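Local structure of nucleoporin NUP82 (Saccharomyces cerevisiae, 3PBP) at residues 81-86 against 125-130; 147-152 against 178-183; 162-167 against 276-281; 182-187 against 300-305; 194-199 against 206-211. The protein serves as a structural component of the nuclear pore complex and binds the nucleoporin NUP116 through this N-terminal beta-propeller domain. The protein carries 1 engineered substitution. All coordinates share one frame; numbering follows the deposited sequence.

Interaction 1. Residues 81-86 against 125-130; sequences CLFNDN and SSIKKV
Val-130 lays its CG2 methyl over one face of the Phe-83 ring, with CG2 3.6 Å from the ring centroid and only 10° off the normal, a CH-pi contact almost over the centre. The Phe-83 side chain leaves the backbone toward strand 127-130, its CG between the backbone N and the carbonyl carbon (chi1 66°). The second valine branch, CG1, meets Cys-81 SG at 3.8 Å, while Ile-127 CG2 comes obliquely to Phe-83 CD2 at 4.1 Å. Ile-88 of strand 87-92 touches all four of these side chains and completes a closely packed apolar seam between two neighbouring propeller blades. An alanine at Phe-83 would remove the whole ring and would probably leave a gap beside Val-130 CG2 and Ile-127 CG2, weakening the join between the blades.

The other end is looser and nearer solvent, and here backbone does the work. Ile-127 N donates to Asp-85 O at 2.9 Å, and Ser-126 CB lies beside the same oxygen. Asn-84 OD1 accepts from Asn-86 N at 2.8 Å in an Asx turn and takes a further bond from Glu-87 N, so the turn presenting Asp-85 O is itself braced. The chemistry implies a division of labour: apolar burial holds the strands together, and one backbone bond ties the turn to the start of the next blade.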
# COMPACT_ATOMS: atom_id res chain seq x y z
N CYS A 81 13.13 -0.61 14.64
CA CYS A 81 12.66 0.69 14.25
C CYS A 81 11.64 1.13 15.29
O CYS A 81 10.59 0.51 15.43
CB CYS A 81 12.01 0.65 12.87
SG CYS A 81 11.54 2.28 12.28
N LEU A 82 11.98 2.19 16.02
CA LEU A 82 11.09 2.72 17.06
C LEU A 82 10.58 4.07 16.56
O LEU A 82 11.36 4.94 16.15
CB LEU A 82 11.86 2.87 18.38
CG LEU A 82 12.69 1.62 18.76
CD1 LEU A 82 14.03 1.71 18.06
CD2 LEU A 82 12.89 1.51 20.25
N PHE A 83 9.25 4.23 16.58
CA PHE A 83 8.66 5.46 16.09
C PHE A 83 7.31 5.83 16.70
O PHE A 83 6.63 5.00 17.29
CB PHE A 83 8.47 5.38 14.57
CG PHE A 83 7.46 4.35 14.14
CD1 PHE A 83 7.81 3.00 14.04
CD2 PHE A 83 6.15 4.71 13.85
CE1 PHE A 83 6.86 2.02 13.67
CE2 PHE A 83 5.19 3.75 13.48
CZ PHE A 83 5.55 2.41 13.39
N ASN A 84 6.95 7.09 16.53
CA ASN A 84 5.68 7.60 17.00
C ASN A 84 5.14 8.46 15.85
O ASN A 84 5.57 8.32 14.70
CB ASN A 84 5.83 8.42 18.29
CG ASN A 84 6.77 9.62 18.15
OD1 ASN A 84 7.30 9.90 17.07
ND2 ASN A 84 6.96 10.33 19.25
N ASP A 85 4.20 9.34 16.14
CA ASP A 85 3.63 10.17 15.08
C ASP A 85 4.57 11.28 14.63
O ASP A 85 4.32 11.94 13.62
CB ASP A 85 2.32 10.77 15.57
CG ASP A 85 2.50 11.65 16.79
OD1 ASP A 85 3.09 11.18 17.79
OD2 ASP A 85 2.05 12.82 16.75
N ASN A 86 5.68 11.45 15.35
CA ASN A 86 6.57 12.53 15.01
C ASN A 86 7.97 12.17 14.58
O ASN A 86 8.54 12.83 13.72
CB ASN A 86 6.62 13.50 16.21
CG ASN A 86 7.57 14.67 15.98
OD1 ASN A 86 8.79 14.53 16.13
ND2 ASN A 86 7.01 15.82 15.61
N SER A 125 2.76 16.77 8.06
CA SER A 125 1.93 15.59 8.25
C SER A 125 2.64 14.59 9.16
O SER A 125 3.83 14.31 8.99
CB SER A 125 1.63 14.93 6.90
OG SER A 125 0.66 13.91 7.03
N SER A 126 1.90 14.04 10.11
CA SER A 126 2.47 13.09 11.05
C SER A 126 2.51 11.66 10.53
O SER A 126 1.78 11.28 9.61
CB SER A 126 1.72 13.16 12.38
OG SER A 126 0.33 13.12 12.17
N ILE A 127 3.38 10.87 11.15
CA ILE A 127 3.58 9.47 10.80
C ILE A 127 2.44 8.58 11.27
O ILE A 127 2.02 8.64 12.43
CB ILE A 127 4.91 8.96 11.39
CG1 ILE A 127 6.07 9.80 10.83
CG2 ILE A 127 5.10 7.48 11.07
CD1 ILE A 127 7.37 9.55 11.53
N LYS A 128 1.95 7.75 10.36
CA LYS A 128 0.87 6.83 10.67
C LYS A 128 1.40 5.39 10.80
O LYS A 128 1.04 4.66 11.74
CB LYS A 128 -0.20 6.90 9.57
CG LYS A 128 -1.46 6.13 9.89
CD LYS A 128 -2.53 6.32 8.83
CE LYS A 128 -3.80 5.55 9.20
NZ LYS A 128 -4.93 5.84 8.28
N LYS A 129 2.28 5.00 9.88
CA LYS A 129 2.84 3.66 9.91
C LYS A 129 4.21 3.58 9.25
O LYS A 129 4.51 4.34 8.32
CB LYS A 129 1.89 2.67 9.23
CG LYS A 129 2.27 1.24 9.50
CD LYS A 129 1.33 0.24 8.85
CE LYS A 129 1.69 -1.17 9.32
NZ LYS A 129 0.79 -2.25 8.82
N VAL A 130 5.04 2.65 9.74
CA VAL A 130 6.38 2.42 9.22
C VAL A 130 6.64 0.94 9.00
O VAL A 130 6.26 0.11 9.81
CB VAL A 130 7.46 2.94 10.19
CG1 VAL A 130 8.85 2.62 9.64
CG2 VAL A 130 7.29 4.44 10.38

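Interaction 2. Residues 147-152 against 178-183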
# COMPACT_ATOMS: atom_id res chain seq x y z
N GLU A 147 -0.18 10.78 7.52
CA GLU A 147 -1.61 11.12 7.47
C GLU A 147 -1.90 11.65 6.07
O GLU A 147 -3.03 11.60 5.58
CB GLU A 147 -1.93 12.20 8.49
CG GLU A 147 -1.80 11.73 9.92
CD GLU A 147 -2.58 10.45 10.16
OE1 GLU A 147 -3.74 10.36 9.69
OE2 GLU A 147 -2.03 9.54 10.83
N ASP A 148 -0.83 12.15 5.46
CA ASP A 148 -0.79 12.68 4.11
C ASP A 148 -1.37 11.74 3.07
O ASP A 148 -1.93 12.17 2.07
CB ASP A 148 0.67 12.88 3.72
CG ASP A 148 1.04 14.29 3.56
OD1 ASP A 148 0.14 15.07 3.21
OD2 ASP A 148 2.23 14.62 3.77
N ASP A 149 -1.17 10.44 3.31
CA ASP A 149 -1.53 9.35 2.41
C ASP A 149 -0.31 9.28 1.50
O ASP A 149 -0.29 8.63 0.46
CB ASP A 149 -2.81 9.64 1.61
CG ASP A 149 -4.06 9.47 2.45
OD1 ASP A 149 -4.12 8.50 3.24
OD2 ASP A 149 -4.99 10.30 2.29
N THR A 150 0.71 10.00 1.93
CA THR A 150 1.97 10.08 1.24
C THR A 150 2.80 8.89 1.74
O THR A 150 2.74 8.53 2.93
CB THR A 150 2.64 11.45 1.57
OG1 THR A 150 3.50 11.84 0.50
CG2 THR A 150 3.45 11.38 2.87
N ILE A 151 3.56 8.25 0.85
CA ILE A 151 4.40 7.11 1.24
C ILE A 151 5.85 7.44 0.89
O ILE A 151 6.17 7.72 -0.26
CB ILE A 151 3.96 5.82 0.50
CG1 ILE A 151 2.48 5.53 0.82
CG2 ILE A 151 4.84 4.65 0.92
CD1 ILE A 151 1.84 4.48 -0.06
N THR A 152 6.72 7.41 1.89
CA THR A 152 8.12 7.76 1.68
C THR A 152 9.14 6.65 1.98
O THR A 152 8.98 5.87 2.93
CB THR A 152 8.48 8.99 2.56
OG1 THR A 152 7.43 9.96 2.47
CG2 THR A 152 9.80 9.61 2.13
N ARG A 178 -5.44 10.78 -6.84
CA ARG A 178 -4.42 9.80 -6.43
C ARG A 178 -5.06 8.99 -5.28
O ARG A 178 -6.22 9.24 -4.92
CB ARG A 178 -3.18 10.52 -5.90
CG ARG A 178 -3.55 11.54 -4.83
CD ARG A 178 -2.44 11.79 -3.83
NE ARG A 178 -3.01 12.30 -2.59
CZ ARG A 178 -2.34 12.39 -1.45
NH1 ARG A 178 -1.07 12.02 -1.38
NH2 ARG A 178 -2.95 12.84 -0.36
N VAL A 179 -4.33 8.04 -4.70
CA VAL A 179 -4.89 7.24 -3.62
C VAL A 179 -4.97 8.00 -2.30
O VAL A 179 -3.95 8.45 -1.77
CB VAL A 179 -4.09 5.95 -3.38
CG1 VAL A 179 -4.84 5.05 -2.42
CG2 VAL A 179 -3.84 5.26 -4.69
N ASN A 180 -6.18 8.13 -1.77
CA ASN A 180 -6.41 8.83 -0.51
C ASN A 180 -7.01 7.91 0.54
O ASN A 180 -7.54 6.85 0.21
CB ASN A 180 -7.37 10.01 -0.73
CG ASN A 180 -6.73 11.13 -1.53
OD1 ASN A 180 -5.92 11.90 -1.01
ND2 ASN A 180 -7.09 11.23 -2.82
N ASP A 181 -6.90 8.32 1.79
CA ASP A 181 -7.43 7.55 2.92
C ASP A 181 -6.86 6.14 3.07
O ASP A 181 -7.61 5.17 3.18
CB ASP A 181 -8.95 7.48 2.80
CG ASP A 181 -9.60 8.86 2.63
OD1 ASP A 181 -9.69 9.61 3.63
OD2 ASP A 181 -10.00 9.19 1.48
N ILE A 182 -5.54 6.02 3.08
CA ILE A 182 -4.90 4.72 3.24
C ILE A 182 -4.94 4.32 4.71
O ILE A 182 -4.52 5.09 5.57
CB ILE A 182 -3.44 4.78 2.77
CG1 ILE A 182 -3.40 5.35 1.35
CG2 ILE A 182 -2.83 3.40 2.81
CD1 ILE A 182 -2.02 5.43 0.74
N THR A 183 -5.47 3.14 5.02
CA THR A 183 -5.54 2.68 6.41
C THR A 183 -4.42 1.72 6.72
O THR A 183 -3.99 1.63 7.88
CB THR A 183 -6.80 1.85 6.72
OG1 THR A 183 -7.94 2.47 6.14
CG2 THR A 183 -7.00 1.73 8.23
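Asp-149 offers both carboxylate oxygens to the backbone opposite: Ile-182 N donates to OD1 at 2.9 Å, and Asp-181 N donates to OD2 at 2.8 Å with an N-H...O angle of 156°. Each N-H meets its oxygen from above the carboxylate plane. The Asp-149 side chain leaves the backbone toward segment 178-183, with CG beside its own backbone N (chi1 -77°). Next to this pair, Arg-178 NH2 donates to Asp-148 O at 2.7 Å, the oxygen being met nearly along the C=O axis and at the edge of the guanidinium. Arg-178 NH2 is also 4.2 Å from Asp-149 OD2, which lies well out of the guanidinium plane; this is an attraction of charges alone, and it would probably favour the ionised form of the buried aspartate.

Asp-149 sits in the turn between strands 141-146 and 151-155 of one propeller blade, and residues 178-181 lead into strand 182-187, which opens the next. The placing recalls the aspartate of the corresponding turn in WD-repeat propellers.

Further out, Asn-180 OD1 takes weak bonds from Arg-178 NE and NH2. Asn-167 supplies a second shell: its O accepts from Arg-178 NH1, and its ND2 bonds both Asp-149 O and Val-179 O, bridging the two segments. On the apolar side of the contact, Ile-151 CD1 reaches Ile-182 CD1 at 4.1 Å, the side chains crossing at about a right angle, with Leu-145 touching both isoleucines.

Interaction 3. Residues 162-167 against 276-281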
# COMPACT_ATOMS: atom_id res chain seq x y z
N LYS A 162 18.38 11.49 -1.30
CA LYS A 162 17.25 12.30 -0.86
C LYS A 162 16.05 11.37 -0.82
O LYS A 162 15.76 10.69 -1.80
CB LYS A 162 17.02 13.45 -1.84
CG LYS A 162 18.31 14.20 -2.14
CD LYS A 162 18.08 15.59 -2.73
CE LYS A 162 19.42 16.32 -2.88
NZ LYS A 162 19.24 17.78 -3.14
N PRO A 163 15.33 11.34 0.31
CA PRO A 163 14.16 10.46 0.42
C PRO A 163 13.24 10.51 -0.80
O PRO A 163 13.11 11.54 -1.45
CB PRO A 163 13.49 10.93 1.72
CG PRO A 163 13.96 12.34 1.87
CD PRO A 163 15.41 12.25 1.46
N ILE A 164 12.62 9.38 -1.12
CA ILE A 164 11.72 9.33 -2.25
C ILE A 164 10.29 9.37 -1.76
O ILE A 164 9.91 8.62 -0.85
CB ILE A 164 11.94 8.07 -3.08
CG1 ILE A 164 13.39 8.06 -3.58
CG2 ILE A 164 10.95 8.02 -4.25
CD1 ILE A 164 13.63 7.08 -4.67
N VAL A 165 9.51 10.27 -2.34
CA VAL A 165 8.13 10.41 -1.92
C VAL A 165 7.20 10.02 -3.04
O VAL A 165 7.23 10.60 -4.13
CB VAL A 165 7.83 11.86 -1.50
CG1 VAL A 165 6.38 11.99 -1.08
CG2 VAL A 165 8.75 12.25 -0.35
N LEU A 166 6.37 9.02 -2.76
CA LEU A 166 5.41 8.53 -3.72
C LEU A 166 4.03 8.90 -3.24
O LEU A 166 3.84 9.15 -2.05
CB LEU A 166 5.52 7.01 -3.86
CG LEU A 166 6.90 6.46 -4.22
CD1 LEU A 166 6.76 5.04 -4.71
CD2 LEU A 166 7.54 7.30 -5.31
N ASN A 167 3.08 8.91 -4.18
CA ASN A 167 1.68 9.27 -3.93
C ASN A 167 1.59 10.69 -3.37
O ASN A 167 0.90 10.95 -2.38
CB ASN A 167 1.01 8.25 -2.98
CG ASN A 167 -0.52 8.24 -3.11
OD1 ASN A 167 -1.05 8.22 -4.23
ND2 ASN A 167 -1.21 8.24 -1.99
N TYR A 276 14.17 4.66 -11.64
CA TYR A 276 13.27 3.50 -11.65
C TYR A 276 12.46 3.32 -10.37
O TYR A 276 11.65 2.41 -10.28
CB TYR A 276 14.05 2.22 -11.89
CG TYR A 276 14.91 2.24 -13.13
CD1 TYR A 276 16.20 2.76 -13.10
CD2 TYR A 276 14.42 1.75 -14.34
CE1 TYR A 276 16.98 2.78 -14.24
CE2 TYR A 276 15.20 1.76 -15.49
CZ TYR A 276 16.48 2.28 -15.44
OH TYR A 276 17.24 2.30 -16.58
N ARG A 277 12.66 4.19 -9.39
CA ARG A 277 11.95 4.06 -8.14
C ARG A 277 10.70 4.91 -8.01
O ARG A 277 9.91 4.73 -7.07
CB ARG A 277 12.90 4.34 -6.98
CG ARG A 277 14.11 3.44 -7.00
CD ARG A 277 14.49 3.04 -5.61
NE ARG A 277 15.34 4.02 -4.96
CZ ARG A 277 15.24 4.34 -3.68
NH1 ARG A 277 14.31 3.77 -2.92
NH2 ARG A 277 16.09 5.20 -3.15
N LEU A 278 10.51 5.85 -8.95
CA LEU A 278 9.33 6.70 -8.93
C LEU A 278 8.23 6.01 -9.71
O LEU A 278 8.25 5.99 -10.94
CB LEU A 278 9.64 8.06 -9.56
CG LEU A 278 10.63 8.93 -8.76
CD1 LEU A 278 11.06 10.12 -9.60
CD2 LEU A 278 9.97 9.38 -7.47
N ALA A 279 7.28 5.41 -9.01
CA ALA A 279 6.21 4.70 -9.69
C ALA A 279 4.84 5.17 -9.23
O ALA A 279 4.64 5.46 -8.05
CB ALA A 279 6.36 3.23 -9.45
N LYS A 280 3.90 5.24 -10.16
CA LYS A 280 2.56 5.66 -9.82
C LYS A 280 1.67 4.48 -9.50
O LYS A 280 1.75 3.42 -10.13
CB LYS A 280 1.96 6.49 -10.96
CG LYS A 280 2.54 7.88 -11.04
CD LYS A 280 1.79 8.76 -12.02
CE LYS A 280 2.35 10.18 -12.00
NZ LYS A 280 1.64 11.12 -12.94
N VAL A 281 0.82 4.67 -8.50
CA VAL A 281 -0.11 3.64 -8.05
C VAL A 281 -1.00 3.07 -9.13
O VAL A 281 -1.45 3.77 -10.03
CB VAL A 281 -1.05 4.14 -6.95
CG1 VAL A 281 -0.94 3.23 -5.74
CG2 VAL A 281 -0.73 5.58 -6.61
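From Ile-164 to Asn-167 and from Arg-277 to Val-281 the two chains run side by side in nearly the same direction, 10° apart, with the CA atoms of Leu-166 and Leu-278 6.8 Å from each other and no hydrogen bond between the segments. The contact is made mainly by side chains. Ile-164 CD1 sits over the centre of one face of the Arg-277 guanidinium, 3.3 Å from CZ, and the two side chains cross at about a right angle. The arginine is bent at chi2 and at chi3 (-85°), the second bend bringing NE back toward its own CB; the guanidinium presents one face to Ile-164 CD1. Its NH1 is bonded to Leu-212 O, which helps fix the plane. An alanine in place of Arg-277 would keep CB against Ile-164 CD1 but lose the guanidinium, and would probably leave a gap over that methyl and Leu-212 O without this donor.

Leu-278 CD2 is shared by two residues of the strand: Ile-164 CG2 touches it at 3.6 Å and Leu-166 CD2 at 3.9 Å, both side chains approaching obliquely. The other leucine branch, Leu-166 CD1, lies against Ala-279 O at 4.0 Å. At the far end Val-281 CG2 meets Asn-167 OD1 at 3.6 Å, the amide being held through its ND2 by Asp-149 O, and the valine continues onto Phe-206 and Phe-208. The arrangement is that of the outermost strand of a propeller blade, 164-166, flanked by a loop of the helix-containing insertion that separates two later blades.

Interaction 4. Residues 182-187 against 300-305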
# COMPACT_ATOMS: atom_id res chain seq x y z
N ILE A 182 -5.54 6.02 3.08
CA ILE A 182 -4.90 4.72 3.24
C ILE A 182 -4.94 4.32 4.71
O ILE A 182 -4.52 5.09 5.57
CB ILE A 182 -3.44 4.78 2.77
CG1 ILE A 182 -3.40 5.35 1.35
CG2 ILE A 182 -2.83 3.40 2.81
CD1 ILE A 182 -2.02 5.43 0.74
N THR A 183 -5.47 3.14 5.02
CA THR A 183 -5.54 2.68 6.41
C THR A 183 -4.42 1.72 6.72
O THR A 183 -3.99 1.63 7.88
CB THR A 183 -6.80 1.85 6.72
OG1 THR A 183 -7.94 2.47 6.14
CG2 THR A 183 -7.00 1.73 8.23
N ASP A 184 -3.97 0.99 5.71
CA ASP A 184 -2.93 -0.01 5.92
C ASP A 184 -2.07 -0.23 4.68
O ASP A 184 -2.44 0.11 3.56
CB ASP A 184 -3.57 -1.33 6.37
CG ASP A 184 -2.62 -2.22 7.15
OD1 ASP A 184 -1.48 -1.80 7.42
OD2 ASP A 184 -3.01 -3.35 7.49
N LEU A 185 -0.92 -0.82 4.93
CA LEU A 185 0.09 -1.10 3.92
C LEU A 185 0.60 -2.50 4.17
O LEU A 185 0.66 -2.96 5.32
CB LEU A 185 1.25 -0.14 4.11
CG LEU A 185 1.58 0.82 3.00
CD1 LEU A 185 0.31 1.50 2.52
CD2 LEU A 185 2.60 1.82 3.52
N GLU A 186 0.99 -3.17 3.09
CA GLU A 186 1.48 -4.53 3.21
C GLU A 186 2.24 -4.91 1.95
O GLU A 186 1.80 -4.66 0.84
CB GLU A 186 0.29 -5.48 3.45
CG GLU A 186 0.61 -6.97 3.59
CD GLU A 186 1.51 -7.29 4.78
OE1 GLU A 186 1.38 -6.62 5.82
OE2 GLU A 186 2.32 -8.25 4.67
N PHE A 187 3.40 -5.51 2.14
CA PHE A 187 4.19 -5.94 1.01
C PHE A 187 3.76 -7.32 0.52
O PHE A 187 3.40 -8.20 1.31
CB PHE A 187 5.67 -6.00 1.38
CG PHE A 187 6.41 -4.72 1.16
CD1 PHE A 187 6.89 -4.38 -0.10
CD2 PHE A 187 6.62 -3.84 2.22
CE1 PHE A 187 7.59 -3.17 -0.31
CE2 PHE A 187 7.32 -2.62 2.02
CZ PHE A 187 7.81 -2.30 0.75
N THR A 300 -10.51 -2.65 7.16
CA THR A 300 -9.64 -2.23 8.27
C THR A 300 -8.15 -2.49 8.09
O THR A 300 -7.32 -1.58 8.23
CB THR A 300 -10.06 -2.91 9.58
OG1 THR A 300 -11.47 -2.82 9.73
CG2 THR A 300 -9.41 -2.21 10.75
N ASN A 301 -7.80 -3.75 7.81
CA ASN A 301 -6.41 -4.14 7.63
C ASN A 301 -6.19 -5.02 6.43
O ASN A 301 -7.12 -5.58 5.86
CB ASN A 301 -5.89 -4.89 8.86
CG ASN A 301 -6.20 -4.16 10.15
OD1 ASN A 301 -7.31 -4.26 10.67
ND2 ASN A 301 -5.22 -3.43 10.67
N ILE A 302 -4.94 -5.14 6.04
CA ILE A 302 -4.58 -6.00 4.93
C ILE A 302 -3.31 -6.76 5.32
O ILE A 302 -2.40 -6.23 5.97
CB ILE A 302 -4.37 -5.18 3.63
CG1 ILE A 302 -4.14 -6.14 2.46
CG2 ILE A 302 -3.21 -4.20 3.78
CD1 ILE A 302 -4.07 -5.44 1.10
N ALA A 303 -3.28 -8.03 4.96
CA ALA A 303 -2.15 -8.87 5.30
C ALA A 303 -1.85 -9.78 4.14
O ALA A 303 -2.72 -10.09 3.33
CB ALA A 303 -2.47 -9.72 6.54
N THR A 304 -0.60 -10.22 4.07
CA THR A 304 -0.19 -11.11 3.01
C THR A 304 0.32 -12.39 3.64
O THR A 304 1.15 -12.36 4.54
CB THR A 304 0.89 -10.43 2.16
OG1 THR A 304 0.25 -9.65 1.13
CG2 THR A 304 1.78 -11.43 1.53
N ILE A 305 -0.21 -13.52 3.18
CA ILE A 305 0.17 -14.81 3.73
C ILE A 305 0.73 -15.74 2.67
O ILE A 305 0.10 -16.00 1.64
CB ILE A 305 -1.01 -15.54 4.39
CG1 ILE A 305 -1.62 -14.66 5.47
CG2 ILE A 305 -0.54 -16.86 4.98
CD1 ILE A 305 -2.51 -13.55 4.92
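Asp-184 and Ile-302 meet where the inner edge strands of two neighbouring sheets of the propeller run side by side near the middle of the domain; the axes of 182-187 and 300-305 approach to 6.1 Å, 11° apart. Ile-302 N donates to Asp-184 OD2 at 3.0 Å in a nearly straight bond (170°), meeting the oxygen on its anti side. The aspartate CG is anti to its backbone N (chi1 -156°), on a side chain directed at the other strand. OD1, the second oxygen, accepts from Leu-185 N at 2.7 Å and also receives a salt bridge from Lys-129, so both carboxylate oxygens are engaged.

The rest is van der Waals packing of side-chain carbons on side chains and backbone. Ile-302 CG2 touches Glu-186 CB at 3.7 Å, and farther along Glu-186 CG lies 3.5 Å from Thr-304 N. Phe-187 O approaches Thr-304 CB at 3.5 Å, while Thr-183 CG2 rests against Thr-300 O at the other end. Thr-183 and Asp-184 both face Leu-197 in a classic beta bulge. Such nearly parallel inner strands, here joined by a side chain rather than by sheet bonding, are typical of adjacent blades around the centre of a beta-propeller.

Interaction 5. Residues 194-199 against 206-211; sequences LYCLNT and FAFYPF
Leu-194 CD2 lies over the centre of one face of the Phe-211 ring, 3.4 Å from the centroid, in a CH-pi contact. The rings of Phe-208 and Phe-206 are met at their edges. Cys-196 SG stands at the rim of Phe-208, 3.6 Å from CE2, a sulfur-aromatic contact near the ring plane. Asn-198 OD1 comes to Phe-206 CE1 at 3.5 Å, with amide and ring planes 73° apart; its ND2 is bonded to Asn-180 O, which fixes how the amide is turned. Leu-194, Cys-196, Phe-206 and Phe-208 project from the same side of the sheet. Tyr-195 and Ala-207 occupy the other side, Ala-207 CB coming obliquely to Tyr-195 CD1 at 4.0 Å.

Behind these groups the antiparallel hairpin is joined by four backbone bonds. Leu-194 and Phe-208 form one hydrogen-bonded pair, Leu-194 N reaching Phe-208 O at 3.0 Å, and Cys-196 and Phe-206 the other. Tyr-195 and Ala-207, between them, are a non-hydrogen-bonded pair. Beyond the hairpin pairs, Thr-199 packs on Arg-118 of the NUP116 chain. Regular backbone bonding thus sets the register, while methyl, sulfur and ring contacts give one side of the hairpin an apolar, aromatic character.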
# COMPACT_ATOMS: atom_id res chain seq x y z
N LEU A 194 3.86 -3.32 -3.43
CA LEU A 194 3.33 -2.78 -2.19
C LEU A 194 1.82 -2.58 -2.33
O LEU A 194 1.36 -1.78 -3.15
CB LEU A 194 4.01 -1.45 -1.85
CG LEU A 194 3.52 -0.76 -0.58
CD1 LEU A 194 3.78 -1.64 0.64
CD2 LEU A 194 4.22 0.60 -0.44
N TYR A 195 1.05 -3.33 -1.55
CA TYR A 195 -0.41 -3.23 -1.57
C TYR A 195 -0.88 -2.17 -0.57
O TYR A 195 -0.38 -2.12 0.54
CB TYR A 195 -1.05 -4.57 -1.18
CG TYR A 195 -0.97 -5.67 -2.21
CD1 TYR A 195 -1.68 -5.59 -3.40
CD2 TYR A 195 -0.22 -6.82 -1.97
CE1 TYR A 195 -1.66 -6.63 -4.32
CE2 TYR A 195 -0.19 -7.87 -2.87
CZ TYR A 195 -0.91 -7.77 -4.05
OH TYR A 195 -0.91 -8.82 -4.94
N CYS A 196 -1.84 -1.36 -0.98
CA CYS A 196 -2.38 -0.31 -0.11
C CYS A 196 -3.87 -0.51 0.04
O CYS A 196 -4.57 -0.70 -0.95
CB CYS A 196 -2.16 1.07 -0.72
SG CYS A 196 -0.43 1.44 -1.02
N LEU A 197 -4.35 -0.46 1.28
CA LEU A 197 -5.78 -0.60 1.55
C LEU A 197 -6.31 0.80 1.90
O LEU A 197 -5.94 1.36 2.92
CB LEU A 197 -6.00 -1.53 2.73
CG LEU A 197 -7.47 -1.76 3.10
CD1 LEU A 197 -8.12 -2.64 2.05
CD2 LEU A 197 -7.56 -2.43 4.46
N ASN A 198 -7.16 1.36 1.05
CA ASN A 198 -7.70 2.69 1.31
C ASN A 198 -9.19 2.64 1.69
O ASN A 198 -9.85 1.61 1.52
CB ASN A 198 -7.47 3.60 0.09
CG ASN A 198 -8.63 3.63 -0.85
OD1 ASN A 198 -9.27 2.61 -1.09
ND2 ASN A 198 -8.91 4.80 -1.40
N THR A 199 -9.70 3.75 2.20
CA THR A 199 -11.08 3.82 2.67
C THR A 199 -12.05 4.73 1.92
O THR A 199 -13.26 4.61 2.11
CB THR A 199 -11.09 4.21 4.13
OG1 THR A 199 -10.45 3.18 4.88
CG2 THR A 199 -12.51 4.40 4.64
N PHE A 206 -4.97 -0.89 -3.79
CA PHE A 206 -4.17 -0.30 -4.84
C PHE A 206 -2.81 -0.94 -4.71
O PHE A 206 -2.56 -1.69 -3.75
CB PHE A 206 -4.08 1.22 -4.67
CG PHE A 206 -5.38 1.94 -4.89
CD1 PHE A 206 -6.41 1.87 -3.95
CD2 PHE A 206 -5.60 2.64 -6.07
CE1 PHE A 206 -7.65 2.48 -4.19
CE2 PHE A 206 -6.84 3.25 -6.32
CZ PHE A 206 -7.86 3.17 -5.37
N ALA A 207 -1.93 -0.68 -5.67
CA ALA A 207 -0.62 -1.29 -5.58
C ALA A 207 0.45 -0.54 -6.34
O ALA A 207 0.20 0.03 -7.40
CB ALA A 207 -0.69 -2.72 -6.07
N PHE A 208 1.65 -0.55 -5.77
CA PHE A 208 2.82 0.07 -6.36
C PHE A 208 3.67 -1.10 -6.88
O PHE A 208 4.15 -1.94 -6.11
CB PHE A 208 3.60 0.83 -5.30
CG PHE A 208 2.96 2.11 -4.89
CD1 PHE A 208 3.11 3.26 -5.67
CD2 PHE A 208 2.22 2.18 -3.72
CE1 PHE A 208 2.53 4.47 -5.28
CE2 PHE A 208 1.64 3.38 -3.31
CZ PHE A 208 1.79 4.53 -4.09
N TYR A 209 3.85 -1.16 -8.20
CA TYR A 209 4.64 -2.22 -8.81
C TYR A 209 5.44 -1.58 -9.93
O TYR A 209 4.87 -1.17 -10.94
CB TYR A 209 3.73 -3.32 -9.36
CG TYR A 209 4.49 -4.51 -9.91
CD1 TYR A 209 5.55 -5.06 -9.19
CD2 TYR A 209 4.16 -5.09 -11.14
CE1 TYR A 209 6.27 -6.16 -9.68
CE2 TYR A 209 4.87 -6.19 -11.64
CZ TYR A 209 5.92 -6.72 -10.90
OH TYR A 209 6.63 -7.81 -11.37
N PRO A 210 6.78 -1.50 -9.78
CA PRO A 210 7.59 -1.97 -8.65
C PRO A 210 7.73 -0.94 -7.52
O PRO A 210 7.63 0.26 -7.74
CB PRO A 210 8.92 -2.22 -9.32
CG PRO A 210 9.04 -0.95 -10.17
CD PRO A 210 7.64 -0.83 -10.78
N PHE A 211 7.98 -1.42 -6.30
CA PHE A 211 8.20 -0.52 -5.17
C PHE A 211 9.58 -0.94 -4.67
O PHE A 211 9.70 -1.74 -3.74
CB PHE A 211 7.17 -0.74 -4.07
CG PHE A 211 7.16 0.34 -3.04
CD1 PHE A 211 6.41 1.50 -3.23
CD2 PHE A 211 7.87 0.20 -1.86
CE1 PHE A 211 6.37 2.48 -2.27
CE2 PHE A 211 7.83 1.18 -0.89
CZ PHE A 211 7.08 2.33 -1.09

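Overall arrangement
Interaction 5 binds strands within one sheet, whereas interactions 1, 2 and 4 join neighbouring sheets of the propeller and interaction 3 brings a loop of the insertion against a blade edge. Interactions 3, 4 and 5 are buried, 3 although it lies farthest from the centre of the chain; interactions 1 and 2 are partly so and lie farther out than 4 and 5. Chemistry follows place: mainly apolar packing in 1 and 3, backbone-seeking carboxylates in 2 and 4, regular sheet bonding in 5. Strand 182-187 serves both 2 and 4 and is paired with strand 194-198 of 5. Lysines of interaction 1 reach Ile-182 O and Asp-184, and Asn-167 links interaction 3 to 2.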